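Local structure of cobalamin biosynthesis protein CobN (Mycobacterium tuberculosis, 7C6O) at residues Q1177-M1182 / W1188-M1193; A1144-Y1149 / Q1170-D1175. The protein probably acts as the large, catalytic subunit of a cobaltochelatase, the ligase that inserts cobalt into the corrin ring during cobalamin biosynthesis. One frame throughout, in Å; residues are numbered along the deposited sequence.

Interaction 1 of 2, residues Q1177-M1182 / W1188-M1193; sequences QNRTFM and WALHGM
A1189 meets the contact first, its CB lying 3.8 Å from CE of M1182, the methionine through which most of this helix-helix packing passes. One residue on, L1190 buries the most surface of segment 1188-1193 here: its CB sits 3.9 Å from CB of M1182, where the two backbones come nearest. With CG of L1190 opposite the backbone N (chi1 177°) and chi2 at 62°, CD2 comes to lie obliquely across R1179, 4.1 Å from the aliphatic CD of that arginine. The bends of the M1182 chain at chi2 and chi3 turn its methyl toward the backbone of the second helix, CE standing 3.5 Å from N of L1190. A turn after A1189, M1193 meets M1182 tip to tip, methyl against methyl, with CE of M1193 3.6 Å from CE of M1182. The N-to-C directions of the two short segments differ by 127°, and the consecutive helices 1176-1185 and 1187-1203 are thus inclined to each other, joined by N1186. Between side chains the contact is apolar, made of methyls, methylenes and the aliphatic part of R1179; its cohesion probably comes from dispersion and burial of apolar surface, while the charged end of R1179 is paired with E1223 of helix 1211-1226.

Interaction 2 of 2, residues A1144-Y1149 / Q1170-D1175; sequences AATVDY and QRYVLD
This is a small, buried helix-to-helix contact in the all-helical C-terminal part of the chain, where one aromatic side chain of helix 1162-1174 reaches across to helix 1136-1157. Y1172 supplies nearly all of the second segment's side of it, and T1146 and V1147 receive it. The closest approach is between CG2 of V1147 and CD2 of the Y1172 ring, 3.6 Å apart; the same methyl lies 3.9 Å from CE2 of Y1172, so it sits near the CD2-CE2 bond, approaching the ring obliquely. With CG1 of V1147 opposite the backbone N (chi1 175°), CG2 falls opposite the carbonyl carbon, and this is the methyl that meets Y1172. V1147 and Y1172 run past each other, pointing opposite ways. T1146, by contrast, crosses the tyrosine at about a right angle and brings its methyl CG2 to 4.0 Å from OH of Y1172, a van der Waals approach only. The polar ends look to other partners: the tyrosine hydroxyl hydrogen-bonds to the carbonyl oxygen of V1123, and OG1 of T1146 bonds to the carbonyl oxygen of E1142, one turn back in its own helix, and to R1122. Y1172 stands in a wider, pi-type turn, in which N of D1175 bonds to O of Q1170 at 2.8 Å. Around the pair, W1128 of helix 1126-1132 touches both T1146 and Y1172, M1129 adds a second contact to the tyrosine, and helix 1187-1203 packs against A1144 and V1173.

Both contacts are buried and belong to one C-terminal helical bundle, their centres about 8 Å apart, yet they bring together different pairs of helices. Interaction 1 joins two consecutive helices with aliphatic and thioether groups; interaction 2, with about half its buried surface, joins helices that are also consecutive but farther apart at the segments, through a single aromatic ring whose hydroxyl is held by a backbone carbonyl. The two are stitched directly: ND2 of N1178 lies 2.8 Å from O of Y1172, a probable hydrogen bond, and CG of M1193 packs against CA of A1144. D1175, just after helix 1162-1174, caps the start of helix 1176-1185 with its OD2 to N of N1178, coupling the two sites along the chain.

Interaction 1 of 2, residues Q1177-M1182 / W1188-M1193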
loop_
_atom_site.group_PDB
_atom_site.type_symbol
_atom_site.label_atom_id
_atom_site.label_comp_id
_atom_site.label_asym_id
_atom_site.label_seq_id
_atom_site.Cartn_x
_atom_site.Cartn_y
_atom_site.Cartn_z
ATOM N N GLN A 1177 -37.038 14.849 -3.608
ATOM C CA GLN A 1177 -36.441 14.493 -2.325
ATOM C C GLN A 1177 -34.920 14.554 -2.383
ATOM O O GLN A 1177 -34.280 15.089 -1.469
ATOM C CB GLN A 1177 -36.905 13.103 -1.892
ATOM C CG GLN A 1177 -36.366 12.677 -0.532
ATOM C CD GLN A 1177 -36.855 11.305 -0.108
ATOM O OE1 GLN A 1177 -37.512 10.603 -0.875
ATOM N NE2 GLN A 1177 -36.534 10.917 1.122
ATOM N N ASN A 1178 -34.319 14.016 -3.445
ATOM C CA ASN A 1178 -32.862 14.021 -3.519
ATOM C C ASN A 1178 -32.327 15.414 -3.822
ATOM O O ASN A 1178 -31.275 15.803 -3.303
ATOM C CB ASN A 1178 -32.377 13.020 -4.564
ATOM C CG ASN A 1178 -31.015 12.455 -4.223
ATOM O OD1 ASN A 1178 -30.866 11.736 -3.235
ATOM N ND2 ASN A 1178 -30.010 12.788 -5.028
ATOM N N ARG A 1179 -33.037 16.182 -4.655
ATOM C CA ARG A 1179 -32.614 17.550 -4.939
ATOM C C ARG A 1179 -32.609 18.403 -3.676
ATOM O O ARG A 1179 -31.675 19.179 -3.444
ATOM C CB ARG A 1179 -33.525 18.178 -5.993
ATOM C CG ARG A 1179 -33.333 19.676 -6.131
ATOM C CD ARG A 1179 -32.815 20.040 -7.504
ATOM N NE ARG A 1179 -33.899 20.233 -8.460
ATOM C CZ ARG A 1179 -34.275 21.417 -8.928
ATOM N NH1 ARG A 1179 -33.648 22.517 -8.532
ATOM N NH2 ARG A 1179 -35.270 21.503 -9.798
ATOM N N THR A 1180 -33.655 18.283 -2.854
ATOM C CA THR A 1180 -33.697 19.013 -1.592
ATOM C C THR A 1180 -32.526 18.632 -0.697
ATOM O O THR A 1180 -31.894 19.500 -0.083
ATOM C CB THR A 1180 -35.022 18.747 -0.878
ATOM O OG1 THR A 1180 -36.098 19.304 -1.643
ATOM C CG2 THR A 1180 -35.017 19.362 0.517
ATOM N N PHE A 1181 -32.226 17.334 -0.611
ATOM C CA PHE A 1181 -31.089 16.882 0.183
ATOM C C PHE A 1181 -29.779 17.436 -0.366
ATOM O O PHE A 1181 -28.939 17.940 0.392
ATOM C CB PHE A 1181 -31.061 15.353 0.221
ATOM C CG PHE A 1181 -29.734 14.782 0.630
ATOM C CD1 PHE A 1181 -29.320 14.834 1.951
ATOM C CD2 PHE A 1181 -28.901 14.191 -0.307
ATOM C CE1 PHE A 1181 -28.098 14.312 2.330
ATOM C CE2 PHE A 1181 -27.678 13.664 0.069
ATOM C CZ PHE A 1181 -27.277 13.725 1.390
ATOM N N MET A 1182 -29.585 17.347 -1.685
ATOM C CA MET A 1182 -28.369 17.876 -2.298
ATOM C C MET A 1182 -28.233 19.373 -2.057
ATOM O O MET A 1182 -27.141 19.864 -1.752
ATOM C CB MET A 1182 -28.361 17.587 -3.801
ATOM C CG MET A 1182 -28.316 16.116 -4.186
ATOM S SD MET A 1182 -26.753 15.297 -3.816
ATOM C CE MET A 1182 -25.579 16.409 -4.591
ATOM N N TRP A 1188 -22.663 22.398 -4.033
ATOM C CA TRP A 1188 -21.548 22.326 -4.972
ATOM C C TRP A 1188 -21.567 21.013 -5.745
ATOM O O TRP A 1188 -21.312 20.990 -6.955
ATOM C CB TRP A 1188 -20.222 22.486 -4.226
ATOM C CG TRP A 1188 -20.195 23.662 -3.295
ATOM C CD1 TRP A 1188 -19.833 24.941 -3.600
ATOM C CD2 TRP A 1188 -20.552 23.666 -1.906
ATOM N NE1 TRP A 1188 -19.938 25.742 -2.487
ATOM C CE2 TRP A 1188 -20.378 24.983 -1.434
ATOM C CE3 TRP A 1188 -20.997 22.684 -1.014
ATOM C CZ2 TRP A 1188 -20.637 25.343 -0.113
ATOM C CZ3 TRP A 1188 -21.252 23.043 0.297
ATOM C CH2 TRP A 1188 -21.074 24.361 0.735
ATOM N N ALA A 1189 -21.873 19.910 -5.059
ATOM C CA ALA A 1189 -21.928 18.614 -5.727
ATOM C C ALA A 1189 -23.131 18.525 -6.659
ATOM O O ALA A 1189 -23.048 17.911 -7.730
ATOM C CB ALA A 1189 -21.964 17.493 -4.690
ATOM N N LEU A 1190 -24.258 19.126 -6.265
ATOM C CA LEU A 1190 -25.419 19.171 -7.149
ATOM C C LEU A 1190 -25.100 19.927 -8.431
ATOM O O LEU A 1190 -25.478 19.496 -9.526
ATOM C CB LEU A 1190 -26.604 19.817 -6.428
ATOM C CG LEU A 1190 -27.876 20.010 -7.257
ATOM C CD1 LEU A 1190 -28.426 18.669 -7.719
ATOM C CD2 LEU A 1190 -28.928 20.775 -6.463
ATOM N N HIS A 1191 -24.397 21.055 -8.312
ATOM C CA HIS A 1191 -23.968 21.796 -9.491
ATOM C C HIS A 1191 -23.062 20.946 -10.374
ATOM O O HIS A 1191 -23.226 20.917 -11.601
ATOM C CB HIS A 1191 -23.255 23.079 -9.058
ATOM C CG HIS A 1191 -22.964 24.023 -10.183
ATOM N ND1 HIS A 1191 -21.837 23.920 -10.970
ATOM C CD2 HIS A 1191 -23.651 25.094 -10.646
ATOM C CE1 HIS A 1191 -21.845 24.883 -11.873
ATOM N NE2 HIS A 1191 -22.935 25.611 -11.699
ATOM N N GLY A 1192 -22.110 20.237 -9.766
ATOM C CA GLY A 1192 -21.200 19.412 -10.546
ATOM C C GLY A 1192 -21.897 18.264 -11.255
ATOM O O GLY A 1192 -21.521 17.893 -12.369
ATOM N N MET A 1193 -22.914 17.679 -10.613
ATOM C CA MET A 1193 -23.670 16.596 -11.240
ATOM C C MET A 1193 -24.421 17.086 -12.468
ATOM O O MET A 1193 -24.369 16.462 -13.536
ATOM C CB MET A 1193 -24.658 15.986 -10.244
ATOM C CG MET A 1193 -24.054 15.093 -9.191
ATOM S SD MET A 1193 -25.350 14.200 -8.305
ATOM C CE MET A 1193 -26.508 15.516 -7.976
#

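Interaction 2 of 2, residues A1144-Y1149 / Q1170-D1175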
loop_
_atom_site.group_PDB
_atom_site.type_symbol
_atom_site.label_atom_id
_atom_site.label_comp_id
_atom_site.label_asym_id
_atom_site.label_seq_id
_atom_site.Cartn_x
_atom_site.Cartn_y
_atom_site.Cartn_z
ATOM N N ALA A 1144 -22.379 12.363 -6.176
ATOM C CA ALA A 1144 -21.770 13.148 -7.245
ATOM C C ALA A 1144 -20.543 12.453 -7.819
ATOM O O ALA A 1144 -20.309 12.502 -9.032
ATOM C CB ALA A 1144 -21.402 14.540 -6.734
ATOM N N ALA A 1145 -19.740 11.816 -6.963
ATOM C CA ALA A 1145 -18.572 11.096 -7.457
ATOM C C ALA A 1145 -18.986 9.947 -8.363
ATOM O O ALA A 1145 -18.332 9.680 -9.378
ATOM C CB ALA A 1145 -17.732 10.581 -6.288
ATOM N N THR A 1146 -20.079 9.259 -8.013
ATOM C CA THR A 1146 -20.575 8.170 -8.847
ATOM C C THR A 1146 -20.913 8.661 -10.249
ATOM O O THR A 1146 -20.613 7.985 -11.239
ATOM C CB THR A 1146 -21.795 7.520 -8.189
ATOM O OG1 THR A 1146 -21.409 6.929 -6.941
ATOM C CG2 THR A 1146 -22.388 6.442 -9.090
ATOM N N VAL A 1147 -21.526 9.843 -10.358
ATOM C CA VAL A 1147 -21.812 10.402 -11.678
ATOM C C VAL A 1147 -20.517 10.637 -12.447
ATOM O O VAL A 1147 -20.420 10.320 -13.639
ATOM C CB VAL A 1147 -22.638 11.695 -11.550
ATOM C CG1 VAL A 1147 -22.828 12.336 -12.914
ATOM C CG2 VAL A 1147 -23.989 11.402 -10.906
ATOM N N ASP A 1148 -19.501 11.182 -11.774
ATOM C CA ASP A 1148 -18.233 11.466 -12.441
ATOM C C ASP A 1148 -17.543 10.188 -12.902
ATOM O O ASP A 1148 -16.956 10.150 -13.989
ATOM C CB ASP A 1148 -17.310 12.252 -11.507
ATOM C CG ASP A 1148 -17.660 13.730 -11.431
ATOM O OD1 ASP A 1148 -18.449 14.212 -12.270
ATOM O OD2 ASP A 1148 -17.140 14.410 -10.521
ATOM N N TYR A 1149 -17.592 9.132 -12.087
ATOM C CA TYR A 1149 -16.861 7.917 -12.421
ATOM C C TYR A 1149 -17.588 7.107 -13.486
ATOM O O TYR A 1149 -16.947 6.493 -14.343
ATOM C CB TYR A 1149 -16.619 7.084 -11.160
ATOM C CG TYR A 1149 -15.890 7.854 -10.074
ATOM C CD1 TYR A 1149 -15.072 8.934 -10.392
ATOM C CD2 TYR A 1149 -16.031 7.512 -8.734
ATOM C CE1 TYR A 1149 -14.413 9.649 -9.408
ATOM C CE2 TYR A 1149 -15.371 8.222 -7.741
ATOM C CZ TYR A 1149 -14.566 9.288 -8.086
ATOM O OH TYR A 1149 -13.908 9.999 -7.107
ATOM N N GLN A 1170 -32.853 11.665 -13.384
ATOM C CA GLN A 1170 -34.103 11.789 -12.645
ATOM C C GLN A 1170 -33.911 11.464 -11.167
ATOM O O GLN A 1170 -34.391 12.197 -10.295
ATOM C CB GLN A 1170 -35.169 10.883 -13.266
ATOM C CG GLN A 1170 -36.508 10.931 -12.559
ATOM C CD GLN A 1170 -37.094 12.328 -12.517
ATOM O OE1 GLN A 1170 -36.987 13.089 -13.481
ATOM N NE2 GLN A 1170 -37.712 12.676 -11.395
ATOM N N ARG A 1171 -33.204 10.371 -10.864
ATOM C CA ARG A 1171 -33.095 9.934 -9.475
ATOM C C ARG A 1171 -32.194 10.856 -8.661
ATOM O O ARG A 1171 -32.486 11.145 -7.496
ATOM C CB ARG A 1171 -32.575 8.496 -9.406
ATOM C CG ARG A 1171 -33.481 7.462 -10.058
ATOM C CD ARG A 1171 -34.867 7.483 -9.448
ATOM N NE ARG A 1171 -34.886 6.950 -8.090
ATOM C CZ ARG A 1171 -35.869 7.163 -7.221
ATOM N NH1 ARG A 1171 -36.909 7.912 -7.564
ATOM N NH2 ARG A 1171 -35.809 6.636 -6.006
ATOM N N TYR A 1172 -31.091 11.320 -9.249
ATOM C CA TYR A 1172 -30.096 12.073 -8.494
ATOM C C TYR A 1172 -30.386 13.568 -8.455
ATOM O O TYR A 1172 -30.209 14.204 -7.408
ATOM C CB TYR A 1172 -28.697 11.857 -9.086
ATOM C CG TYR A 1172 -27.998 10.582 -8.662
ATOM C CD1 TYR A 1172 -28.715 9.450 -8.300
ATOM C CD2 TYR A 1172 -26.612 10.521 -8.616
ATOM C CE1 TYR A 1172 -28.066 8.289 -7.909
ATOM C CE2 TYR A 1172 -25.955 9.366 -8.229
ATOM C CZ TYR A 1172 -26.685 8.255 -7.877
ATOM O OH TYR A 1172 -26.023 7.111 -7.497
ATOM N N VAL A 1173 -30.824 14.146 -9.569
ATOM C CA VAL A 1173 -30.825 15.592 -9.761
ATOM C C VAL A 1173 -32.238 16.168 -9.748
ATOM O O VAL A 1173 -32.505 17.162 -9.068
ATOM C CB VAL A 1173 -30.085 15.967 -11.063
ATOM C CG1 VAL A 1173 -30.051 17.481 -11.250
ATOM C CG2 VAL A 1173 -28.675 15.393 -11.045
ATOM N N LEU A 1174 -33.155 15.561 -10.498
ATOM C CA LEU A 1174 -34.487 16.134 -10.664
ATOM C C LEU A 1174 -35.475 15.672 -9.600
ATOM O O LEU A 1174 -36.440 16.389 -9.311
ATOM C CB LEU A 1174 -35.033 15.801 -12.056
ATOM C CG LEU A 1174 -34.207 16.346 -13.226
ATOM C CD1 LEU A 1174 -34.867 16.011 -14.557
ATOM C CD2 LEU A 1174 -33.989 17.850 -13.089
ATOM N N ASP A 1175 -35.255 14.498 -9.011
ATOM C CA ASP A 1175 -36.122 14.009 -7.946
ATOM C C ASP A 1175 -36.196 15.021 -6.809
ATOM O O ASP A 1175 -35.168 15.493 -6.317
ATOM C CB ASP A 1175 -35.602 12.669 -7.427
ATOM C CG ASP A 1175 -36.428 12.129 -6.281
ATOM O OD1 ASP A 1175 -37.574 11.699 -6.528
ATOM O OD2 ASP A 1175 -35.931 12.131 -5.134
#